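PDB 3MEL: thiamin pyrophosphokinase family protein from Enterococcus faecalis, which probably transfers a diphosphate group from ATP to thiamine to make thiamine diphosphate, as a magnesium-dependent thiamine diphosphokinase. Local coordinates for residues S2-G10 with T22-C33; L43-D51 with D79-R90. All coordinates share one frame; numbering follows the deposited sequence.

Contact 1 of 2, residues S2-G10 with T22-C33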
loop_
_atom_site.group_PDB
_atom_site.type_symbol
_atom_site.label_atom_id
_atom_site.label_comp_id
_atom_site.label_asym_id
_atom_site.label_seq_id
_atom_site.Cartn_x
_atom_site.Cartn_y
_atom_site.Cartn_z
ATOM N N SER A 2 8.877 -26.764 1.153
ATOM C CA SER A 2 7.847 -26.625 2.177
ATOM C C SER A 2 7.122 -25.301 2.022
ATOM O O SER A 2 7.727 -24.307 1.679
ATOM C CB SER A 2 8.478 -26.725 3.566
ATOM O OG SER A 2 9.749 -26.100 3.573
ATOM N N ARG A 3 5.822 -25.284 2.262
ATOM C CA ARG A 3 5.112 -24.022 2.255
ATOM C C ARG A 3 4.317 -23.837 3.530
ATOM O O ARG A 3 3.770 -24.803 4.065
ATOM C CB ARG A 3 4.184 -23.952 1.058
ATOM C CG ARG A 3 4.916 -24.048 -0.243
ATOM C CD ARG A 3 3.954 -23.894 -1.392
ATOM N NE ARG A 3 4.631 -24.115 -2.661
ATOM C CZ ARG A 3 4.615 -25.266 -3.320
ATOM N NH1 ARG A 3 3.940 -26.302 -2.831
ATOM N NH2 ARG A 3 5.266 -25.376 -4.469
ATOM N N VAL A 4 4.257 -22.608 4.029
ATOM C CA VAL A 4 3.428 -22.339 5.187
ATOM C C VAL A 4 2.431 -21.270 4.837
ATOM O O VAL A 4 2.771 -20.324 4.150
ATOM C CB VAL A 4 4.254 -21.873 6.372
ATOM C CG1 VAL A 4 3.354 -21.674 7.580
ATOM C CG2 VAL A 4 5.382 -22.870 6.669
ATOM N N LEU A 5 1.197 -21.416 5.298
ATOM C CA LEU A 5 0.157 -20.429 5.004
ATOM C C LEU A 5 -0.301 -19.665 6.247
ATOM O O LEU A 5 -0.727 -20.285 7.210
ATOM C CB LEU A 5 -1.056 -21.113 4.391
ATOM C CG LEU A 5 -2.203 -20.160 4.090
ATOM C CD1 LEU A 5 -1.870 -19.329 2.870
ATOM C CD2 LEU A 5 -3.481 -20.914 3.863
ATOM N N LEU A 6 -0.233 -18.330 6.220
ATOM C CA LEU A 6 -0.633 -17.503 7.375
ATOM C C LEU A 6 -1.894 -16.685 7.092
ATOM O O LEU A 6 -2.045 -16.162 6.006
ATOM C CB LEU A 6 0.511 -16.584 7.812
ATOM C CG LEU A 6 1.845 -17.258 8.141
ATOM C CD1 LEU A 6 2.557 -17.626 6.846
ATOM C CD2 LEU A 6 2.732 -16.386 9.002
ATOM N N VAL A 7 -2.797 -16.574 8.061
ATOM C CA VAL A 7 -4.089 -15.922 7.820
ATOM C C VAL A 7 -4.409 -14.774 8.800
ATOM O O VAL A 7 -4.768 -14.994 9.951
ATOM C CB VAL A 7 -5.234 -16.953 7.830
ATOM C CG1 VAL A 7 -6.524 -16.322 7.382
ATOM C CG2 VAL A 7 -4.879 -18.150 6.942
ATOM N N ALA A 8 -4.251 -13.540 8.334
ATOM C CA ALA A 8 -4.676 -12.371 9.083
ATOM C C ALA A 8 -6.198 -12.272 9.059
ATOM O O ALA A 8 -6.878 -13.143 8.514
ATOM C CB ALA A 8 -4.064 -11.131 8.509
ATOM N N GLY A 9 -6.723 -11.203 9.645
ATOM C CA GLY A 9 -8.142 -11.111 9.928
ATOM C C GLY A 9 -8.968 -10.499 8.823
ATOM O O GLY A 9 -10.140 -10.179 9.009
ATOM N N GLY A 10 -8.353 -10.346 7.660
ATOM C CA GLY A 10 -9.023 -9.738 6.532
ATOM C C GLY A 10 -10.278 -10.499 6.194
ATOM O O GLY A 10 -10.456 -11.628 6.636
ATOM N N THR A 22 -1.063 -27.761 -0.918
ATOM C CA THR A 22 0.206 -27.105 -1.162
ATOM C C THR A 22 0.877 -26.632 0.130
ATOM O O THR A 22 2.093 -26.440 0.172
ATOM C CB THR A 22 0.046 -25.944 -2.188
ATOM O OG1 THR A 22 -0.281 -24.718 -1.512
ATOM C CG2 THR A 22 -1.037 -26.289 -3.232
ATOM N N TYR A 23 0.086 -26.471 1.188
ATOM C CA TYR A 23 0.618 -26.033 2.480
ATOM C C TYR A 23 0.817 -27.188 3.468
ATOM O O TYR A 23 0.018 -28.118 3.525
ATOM C CB TYR A 23 -0.262 -24.939 3.072
ATOM C CG TYR A 23 -0.477 -23.820 2.108
ATOM C CD1 TYR A 23 0.583 -23.021 1.701
ATOM C CD2 TYR A 23 -1.735 -23.572 1.576
ATOM C CE1 TYR A 23 0.392 -21.993 0.787
ATOM C CE2 TYR A 23 -1.937 -22.554 0.665
ATOM C CZ TYR A 23 -0.872 -21.767 0.274
ATOM O OH TYR A 23 -1.086 -20.763 -0.636
ATOM N N ASP A 24 1.915 -27.124 4.215
ATOM C CA ASP A 24 2.292 -28.148 5.180
ATOM C C ASP A 24 2.044 -27.695 6.618
ATOM O O ASP A 24 2.376 -28.414 7.556
ATOM C CB ASP A 24 3.781 -28.458 5.053
ATOM C CG ASP A 24 4.167 -28.896 3.672
ATOM O OD1 ASP A 24 3.565 -29.859 3.154
ATOM O OD2 ASP A 24 5.083 -28.276 3.100
ATOM N N TYR A 25 1.473 -26.506 6.788
ATOM C CA TYR A 25 1.332 -25.903 8.101
ATOM C C TYR A 25 0.422 -24.691 7.957
ATOM O O TYR A 25 0.654 -23.844 7.102
ATOM C CB TYR A 25 2.709 -25.474 8.614
ATOM C CG TYR A 25 2.793 -25.188 10.100
ATOM C CD1 TYR A 25 2.601 -26.206 11.033
ATOM C CD2 TYR A 25 3.089 -23.904 10.580
ATOM C CE1 TYR A 25 2.680 -25.952 12.395
ATOM C CE2 TYR A 25 3.182 -23.648 11.941
ATOM C CZ TYR A 25 2.976 -24.677 12.837
ATOM O OH TYR A 25 3.057 -24.446 14.190
ATOM N N PHE A 26 -0.613 -24.608 8.787
ATOM C CA PHE A 26 -1.558 -23.504 8.700
ATOM C C PHE A 26 -1.522 -22.645 9.956
ATOM O O PHE A 26 -1.636 -23.154 11.072
ATOM C CB PHE A 26 -2.976 -24.019 8.452
ATOM C CG PHE A 26 -3.159 -24.676 7.114
ATOM C CD1 PHE A 26 -4.049 -24.167 6.190
ATOM C CD2 PHE A 26 -2.446 -25.821 6.779
ATOM C CE1 PHE A 26 -4.238 -24.782 4.958
ATOM C CE2 PHE A 26 -2.627 -26.438 5.552
ATOM C CZ PHE A 26 -3.522 -25.907 4.639
ATOM N N VAL A 27 -1.375 -21.335 9.755
ATOM C CA VAL A 27 -1.171 -20.379 10.837
ATOM C C VAL A 27 -2.279 -19.336 10.859
ATOM O O VAL A 27 -2.497 -18.643 9.884
ATOM C CB VAL A 27 0.182 -19.670 10.694
ATOM C CG1 VAL A 27 0.456 -18.777 11.903
ATOM C CG2 VAL A 27 1.285 -20.678 10.552
ATOM N N GLY A 28 -2.982 -19.240 11.981
ATOM C CA GLY A 28 -4.017 -18.246 12.147
ATOM C C GLY A 28 -3.431 -17.052 12.872
ATOM O O GLY A 28 -2.582 -17.196 13.749
ATOM N N ILE A 29 -3.869 -15.863 12.493
ATOM C CA ILE A 29 -3.446 -14.651 13.172
ATOM C C ILE A 29 -4.684 -13.941 13.689
ATOM O O ILE A 29 -5.518 -13.494 12.905
ATOM C CB ILE A 29 -2.677 -13.733 12.223
ATOM C CG1 ILE A 29 -1.490 -14.488 11.609
ATOM C CG2 ILE A 29 -2.220 -12.509 12.953
ATOM C CD1 ILE A 29 -0.723 -13.709 10.566
ATOM N N ASP A 30 -4.821 -13.868 15.011
ATOM C CA ASP A 30 -5.984 -13.227 15.610
ATOM C C ASP A 30 -7.255 -13.775 14.971
ATOM O O ASP A 30 -7.505 -14.970 14.982
ATOM C CB ASP A 30 -5.938 -11.704 15.417
ATOM C CG ASP A 30 -5.627 -10.956 16.689
ATOM O OD1 ASP A 30 -5.061 -11.557 17.618
ATOM O OD2 ASP A 30 -5.937 -9.751 16.762
ATOM N N ARG A 31 -8.046 -12.882 14.403
ATOM C CA ARG A 31 -9.341 -13.224 13.865
ATOM C C ARG A 31 -9.231 -14.120 12.611
ATOM O O ARG A 31 -10.205 -14.753 12.182
ATOM C CB ARG A 31 -10.111 -11.931 13.600
ATOM C CG ARG A 31 -11.572 -12.139 13.377
ATOM C CD ARG A 31 -12.448 -11.088 14.035
ATOM N NE ARG A 31 -13.821 -11.545 13.868
ATOM C CZ ARG A 31 -14.478 -12.260 14.775
ATOM N NH1 ARG A 31 -13.898 -12.541 15.933
ATOM N NH2 ARG A 31 -15.717 -12.673 14.535
ATOM N N GLY A 32 -8.031 -14.193 12.044
ATOM C CA GLY A 32 -7.772 -15.104 10.946
ATOM C C GLY A 32 -7.863 -16.567 11.355
ATOM O O GLY A 32 -8.083 -17.445 10.507
ATOM N N CYS A 33 -7.678 -16.826 12.648
ATOM C CA CYS A 33 -7.876 -18.152 13.223
ATOM C C CYS A 33 -9.308 -18.655 12.998
ATOM O O CYS A 33 -9.510 -19.816 12.657
ATOM C CB CYS A 33 -7.547 -18.155 14.715
ATOM S SG CYS A 33 -5.805 -17.896 15.173
#

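Contact 2 of 2, residues L43-D51 with D79-R90. With TPP (thiamine diphosphate), chain E.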
loop_
_atom_site.group_PDB
_atom_site.type_symbol
_atom_site.label_atom_id
_atom_site.label_comp_id
_atom_site.label_asym_id
_atom_site.label_seq_id
_atom_site.Cartn_x
_atom_site.Cartn_y
_atom_site.Cartn_z
ATOM N N LEU A 43 -5.901 -25.528 11.547
ATOM C CA LEU A 43 -5.350 -24.444 12.349
ATOM C C LEU A 43 -4.341 -25.121 13.216
ATOM O O LEU A 43 -4.705 -25.864 14.104
ATOM C CB LEU A 43 -6.426 -23.797 13.222
ATOM C CG LEU A 43 -5.971 -22.759 14.244
ATOM C CD1 LEU A 43 -5.290 -21.580 13.560
ATOM C CD2 LEU A 43 -7.147 -22.293 15.096
ATOM N N GLN A 44 -3.070 -24.904 12.944
ATOM C CA GLN A 44 -2.046 -25.602 13.691
ATOM C C GLN A 44 -1.243 -24.662 14.588
ATOM O O GLN A 44 -0.568 -25.113 15.524
ATOM C CB GLN A 44 -1.135 -26.372 12.740
ATOM C CG GLN A 44 -1.864 -27.451 11.974
ATOM C CD GLN A 44 -1.110 -27.875 10.754
ATOM O OE1 GLN A 44 -0.378 -28.849 10.769
ATOM N NE2 GLN A 44 -1.259 -27.120 9.695
ATOM N N LEU A 45 -1.318 -23.365 14.289
ATOM C CA LEU A 45 -0.642 -22.334 15.082
ATOM C C LEU A 45 -1.529 -21.093 15.174
ATOM O O LEU A 45 -1.889 -20.521 14.148
ATOM C CB LEU A 45 0.720 -21.991 14.473
ATOM C CG LEU A 45 1.620 -20.959 15.160
ATOM C CD1 LEU A 45 2.015 -21.409 16.558
ATOM C CD2 LEU A 45 2.863 -20.675 14.310
ATOM N N ALA A 46 -1.914 -20.710 16.395
ATOM C CA ALA A 46 -2.745 -19.512 16.598
ATOM C C ALA A 46 -1.958 -18.386 17.287
ATOM O O ALA A 46 -1.382 -18.591 18.355
ATOM C CB ALA A 46 -3.989 -19.856 17.370
ATOM N N VAL A 47 -1.911 -17.209 16.660
ATOM C CA VAL A 47 -1.067 -16.115 17.150
ATOM C C VAL A 47 -1.770 -14.757 17.237
ATOM O O VAL A 47 -2.575 -14.385 16.383
ATOM C CB VAL A 47 0.195 -15.940 16.282
ATOM C CG1 VAL A 47 1.309 -15.330 17.112
ATOM C CG2 VAL A 47 0.640 -17.259 15.738
ATOM N N GLY A 48 -1.436 -14.003 18.274
ATOM C CA GLY A 48 -2.047 -12.706 18.472
ATOM C C GLY A 48 -2.346 -12.420 19.920
ATOM O O GLY A 48 -1.890 -13.130 20.793
ATOM N N ASP A 49 -3.103 -11.362 20.169
ATOM C CA ASP A 49 -3.500 -11.002 21.520
ATOM C C ASP A 49 -4.973 -11.322 21.624
ATOM O O ASP A 49 -5.550 -11.379 22.705
ATOM C CB ASP A 49 -3.227 -9.524 21.787
ATOM C CG ASP A 49 -3.570 -8.642 20.606
ATOM O OD1 ASP A 49 -4.755 -8.596 20.231
ATOM O OD2 ASP A 49 -2.661 -7.981 20.054
ATOM N N PHE A 50 -5.564 -11.545 20.460
ATOM C CA PHE A 50 -6.921 -12.050 20.349
ATOM C C PHE A 50 -7.940 -11.125 20.982
ATOM O O PHE A 50 -9.017 -11.567 21.361
ATOM C CB PHE A 50 -7.023 -13.478 20.921
ATOM C CG PHE A 50 -6.170 -14.483 20.189
ATOM C CD1 PHE A 50 -6.603 -15.046 19.016
ATOM C CD2 PHE A 50 -4.928 -14.840 20.669
ATOM C CE1 PHE A 50 -5.824 -15.951 18.342
ATOM C CE2 PHE A 50 -4.141 -15.748 19.990
ATOM C CZ PHE A 50 -4.591 -16.298 18.827
ATOM N N ASP A 51 -7.605 -9.841 21.071
ATOM C CA ASP A 51 -8.521 -8.855 21.638
ATOM C C ASP A 51 -9.710 -8.610 20.717
ATOM O O ASP A 51 -10.770 -8.158 21.145
ATOM C CB ASP A 51 -7.798 -7.538 22.009
ATOM C CG ASP A 51 -7.158 -6.825 20.796
ATOM O OD1 ASP A 51 -7.374 -7.244 19.621
ATOM O OD2 ASP A 51 -6.434 -5.825 21.035
ATOM N N ASP A 79 0.603 -8.428 15.474
ATOM C CA ASP A 79 0.304 -9.864 15.508
ATOM C C ASP A 79 0.958 -10.608 14.347
ATOM O O ASP A 79 1.504 -11.692 14.524
ATOM C CB ASP A 79 -1.202 -10.112 15.506
ATOM C CG ASP A 79 -1.812 -9.996 16.893
ATOM O OD1 ASP A 79 -1.048 -9.941 17.879
ATOM O OD2 ASP A 79 -3.057 -9.966 16.997
ATOM N N THR A 80 0.918 -9.997 13.166
ATOM C CA THR A 80 1.514 -10.566 11.963
ATOM C C THR A 80 3.043 -10.608 12.014
ATOM O O THR A 80 3.641 -11.559 11.558
ATOM C CB THR A 80 1.025 -9.831 10.694
ATOM O OG1 THR A 80 -0.374 -10.068 10.504
ATOM C CG2 THR A 80 1.760 -10.315 9.465
ATOM N N GLN A 81 3.694 -9.600 12.571
ATOM C CA GLN A 81 5.144 -9.705 12.730
ATOM C C GLN A 81 5.495 -10.888 13.621
ATOM O O GLN A 81 6.404 -11.665 13.324
ATOM C CB GLN A 81 5.754 -8.427 13.298
ATOM C CG GLN A 81 5.956 -7.335 12.269
ATOM C CD GLN A 81 6.276 -5.993 12.905
ATOM O OE1 GLN A 81 5.605 -5.558 13.847
ATOM N NE2 GLN A 81 7.303 -5.327 12.392
ATOM N N LEU A 82 4.749 -11.024 14.709
ATOM C CA LEU A 82 4.981 -12.087 15.673
ATOM C C LEU A 82 4.788 -13.479 15.065
ATOM O O LEU A 82 5.683 -14.338 15.150
ATOM C CB LEU A 82 4.060 -11.912 16.878
ATOM C CG LEU A 82 4.331 -12.955 17.960
ATOM C CD1 LEU A 82 5.812 -12.955 18.333
ATOM C CD2 LEU A 82 3.450 -12.722 19.157
ATOM N N ALA A 83 3.619 -13.685 14.456
ATOM C CA ALA A 83 3.279 -14.947 13.809
ATOM C C ALA A 83 4.308 -15.340 12.767
ATOM O O ALA A 83 4.690 -16.491 12.698
ATOM C CB ALA A 83 1.906 -14.887 13.205
ATOM N N LEU A 84 4.778 -14.394 11.962
ATOM C CA LEU A 84 5.791 -14.728 10.960
ATOM C C LEU A 84 7.076 -15.266 11.579
ATOM O O LEU A 84 7.593 -16.282 11.131
ATOM C CB LEU A 84 6.095 -13.548 10.036
ATOM C CG LEU A 84 7.186 -13.723 8.956
ATOM C CD1 LEU A 84 6.920 -14.889 7.951
ATOM C CD2 LEU A 84 7.388 -12.395 8.234
ATOM N N GLN A 85 7.590 -14.598 12.604
ATOM C CA GLN A 85 8.803 -15.054 13.269
ATOM C C GLN A 85 8.630 -16.439 13.920
ATOM O O GLN A 85 9.506 -17.298 13.810
ATOM C CB GLN A 85 9.271 -14.020 14.302
ATOM C CG GLN A 85 10.732 -14.204 14.758
ATOM C CD GLN A 85 11.289 -12.977 15.443
ATOM O OE1 GLN A 85 10.595 -11.964 15.576
ATOM N NE2 GLN A 85 12.549 -13.052 15.880
ATOM N N GLU A 86 7.506 -16.649 14.596
ATOM C CA GLU A 86 7.237 -17.933 15.226
ATOM C C GLU A 86 7.237 -19.043 14.184
ATOM O O GLU A 86 7.838 -20.102 14.383
ATOM C CB GLU A 86 5.879 -17.923 15.941
ATOM C CG GLU A 86 5.781 -17.052 17.189
ATOM C CD GLU A 86 6.824 -17.387 18.252
ATOM O OE1 GLU A 86 7.288 -18.545 18.306
ATOM O OE2 GLU A 86 7.187 -16.482 19.042
ATOM N N ALA A 87 6.535 -18.795 13.081
ATOM C CA ALA A 87 6.360 -19.786 12.029
ATOM C C ALA A 87 7.681 -20.068 11.315
ATOM O O ALA A 87 7.978 -21.212 11.003
ATOM C CB ALA A 87 5.296 -19.338 11.056
ATOM N N LEU A 88 8.487 -19.039 11.069
ATOM C CA LEU A 88 9.812 -19.288 10.533
ATOM C C LEU A 88 10.684 -19.993 11.562
ATOM O O LEU A 88 11.648 -20.671 11.202
ATOM C CB LEU A 88 10.488 -18.007 10.072
ATOM C CG LEU A 88 10.250 -17.504 8.657
ATOM C CD1 LEU A 88 10.735 -16.083 8.592
ATOM C CD2 LEU A 88 10.961 -18.338 7.624
ATOM N N GLN A 89 10.366 -19.840 12.844
ATOM C CA GLN A 89 11.158 -20.528 13.857
ATOM C C GLN A 89 10.982 -22.027 13.689
ATOM O O GLN A 89 11.911 -22.791 13.933
ATOM C CB GLN A 89 10.765 -20.139 15.274
ATOM C CG GLN A 89 11.574 -20.906 16.301
ATOM C CD GLN A 89 11.045 -20.791 17.724
ATOM O OE1 GLN A 89 11.214 -19.756 18.373
ATOM N NE2 GLN A 89 10.420 -21.865 18.223
ATOM N N ARG A 90 9.783 -22.421 13.260
ATOM C CA ARG A 90 9.372 -23.811 13.189
ATOM C C ARG A 90 9.620 -24.381 11.813
ATOM O O ARG A 90 9.691 -25.603 11.668
ATOM C CB ARG A 90 7.878 -23.934 13.505
ATOM C CG ARG A 90 7.545 -24.148 14.966
ATOM C CD ARG A 90 6.139 -23.664 15.302
ATOM N NE ARG A 90 5.961 -23.499 16.742
ATOM C CZ ARG A 90 6.355 -22.426 17.436
ATOM N NH1 ARG A 90 6.940 -21.395 16.833
ATOM N NH2 ARG A 90 6.161 -22.381 18.745
HETATM N "N1'" TPP E . 4.689 3.710 17.505
HETATM C "C2'" TPP E . 5.731 3.574 18.548
HETATM C CM2 TPP E . 7.065 4.221 18.127
HETATM N "N3'" TPP E . 5.811 2.217 19.098
HETATM C "C4'" TPP E . 4.534 1.569 19.482
HETATM N "N4'" TPP E . 4.788 0.202 19.955
HETATM C "C5'" TPP E . 3.563 1.604 18.243
HETATM C "C6'" TPP E . 3.414 3.081 17.844
HETATM C "C7'" TPP E . 2.197 0.939 18.579
HETATM N N3 TPP E . 2.311 -0.551 18.674
HETATM C C2 TPP E . 3.312 -1.189 17.808
HETATM S S1 TPP E . 2.422 -2.335 16.713
HETATM C C5 TPP E . 0.807 -2.220 17.562
HETATM C C4 TPP E . 1.031 -1.356 18.817
HETATM C CM4 TPP E . -0.189 -0.494 19.131
HETATM C C6 TPP E . 0.025 -3.519 17.758
HETATM C C7 TPP E . -1.036 -3.734 16.663
HETATM O O7 TPP E . -1.080 -5.118 16.360
HETATM P PA TPP E . -2.245 -5.875 15.580
HETATM O O1A TPP E . -2.825 -4.628 14.806
HETATM O O2A TPP E . -3.101 -6.843 16.280
HETATM O O3A TPP E . -1.827 -6.880 14.419
HETATM P PB TPP E . -2.398 -7.263 12.997
HETATM O O1B TPP E . -1.238 -7.998 12.237
HETATM O O2B TPP E . -3.280 -8.548 13.281
HETATM O O3B TPP E . -3.273 -6.290 12.315
#

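Contact 1 of 2, residues S2-G10 with T22-C33
Leu5 of strand 3-7 packs on Tyr23, just ahead of the parallel strand 26-29. Its CG lies anti to the backbone N (chi1 178°). This carries both methyls across the tyrosine ring, and CB sits over the ring face, a CH-pi contact 3.6 Å from the centroid and 13° off the normal. CD2 also reaches Phe26 CD1. Backbone bonds join the two strands. Leu5 O accepts from Val27 N at 2.8 Å, and Val7 N donates to Val27 O at 2.8 Å. On the other face of the sheet, Leu6 CG lies alongside Val27 CB (3.9 Å), and Val4 CG1 meets the edge of the Tyr25 ring at CD2 (3.7 Å). Past the end of strand 26-29, Gly32 CA makes a CH...O contact with Val7 O.

The start of the pair is looser and faces solvent. Here Asp24 grips the backbone of Arg3 twice: its N donates to Arg3 O at 3.0 Å, and its OD2 accepts from Arg3 N at 3.2 Å, from out of the carboxylate plane. The Arg3 side chain runs extended past Thr22 O. The bonded backbones lie among apolar side chains, and this pair leads into Asp30, a magnesium ligand just after strand 26-29.

Contact 2 of 2, residues L43-D51 with D79-R90
Asp79 faces Gly48 and Asp49 across the contact, and beside it Thr80 grips O1B of thiamine diphosphate twice. Thr80 OG1 donates to O1B at 2.8 Å and Thr80 N at 3.1 Å. The threonine hydroxyl stands beside its own backbone N (chi1 -67°), which lets both donors reach one oxygen. Asp79 N binds the bridging oxygen O3A at 3.1 Å. The diphosphate thus sits at the N-terminus of helix 79-90, where the helix dipole probably favours an anion.

Asp49 OD2 and Asp79 OD1 come within 3.3 Å, their carboxylates turned 45° apart. Asp49 binds magnesium. Its OD2 forms a salt bridge with Lys75, which probably eases the repulsion. Asp49 OD1 accepts from Asp51 N in an Asx turn. Gly48 brings its backbone up beside the Asp79 carboxylate.

Further along, the contact is apolar. Val47 CB meets Ala83 CB at 3.7 Å, while its CG1 branch reaches Leu82 CG at 3.9 Å. Leu45 points CD2 at Ala87, and its CD1 stands loosely over one face of the Arg90 guanidinium. Arg90 NH1 is tied back to Glu86 OE1 by a salt bridge of 3.2 Å and also donates to Glu86 O.

Strand 45-48 and helix 79-90 run roughly antiparallel, at 145°. The strand lies between strands 26-29 and 68-70 in the sheet. The helix also touches Ile29 of strand 26-29, and its Leu84 and Leu88 pack on Phe121 of helix 119-122.

In the fold
Both contacts are largely buried and share one sheet. Strand 26-29 of contact 1 lies next to strand 45-48 of contact 2. Contact 1 joins strand to strand, so backbone hydrogen bonds dominate it, and its most exposed residues are at the start, Ser2, Arg3 and Asp24. Contact 2 joins strand to helix. It relies on side-chain packing. Its acidic metal- and ligand-binding groups lie at one end, and the Glu86-Arg90 salt bridge at the other. The two contacts meet at the ligand end: Asp30 of contact 1 and Asp49 of contact 2 bind magnesium, and Asp30 N probably bonds to Val47 O. The site therefore forms at the C-terminal ends of parallel strands, beside the start of helix 79-90.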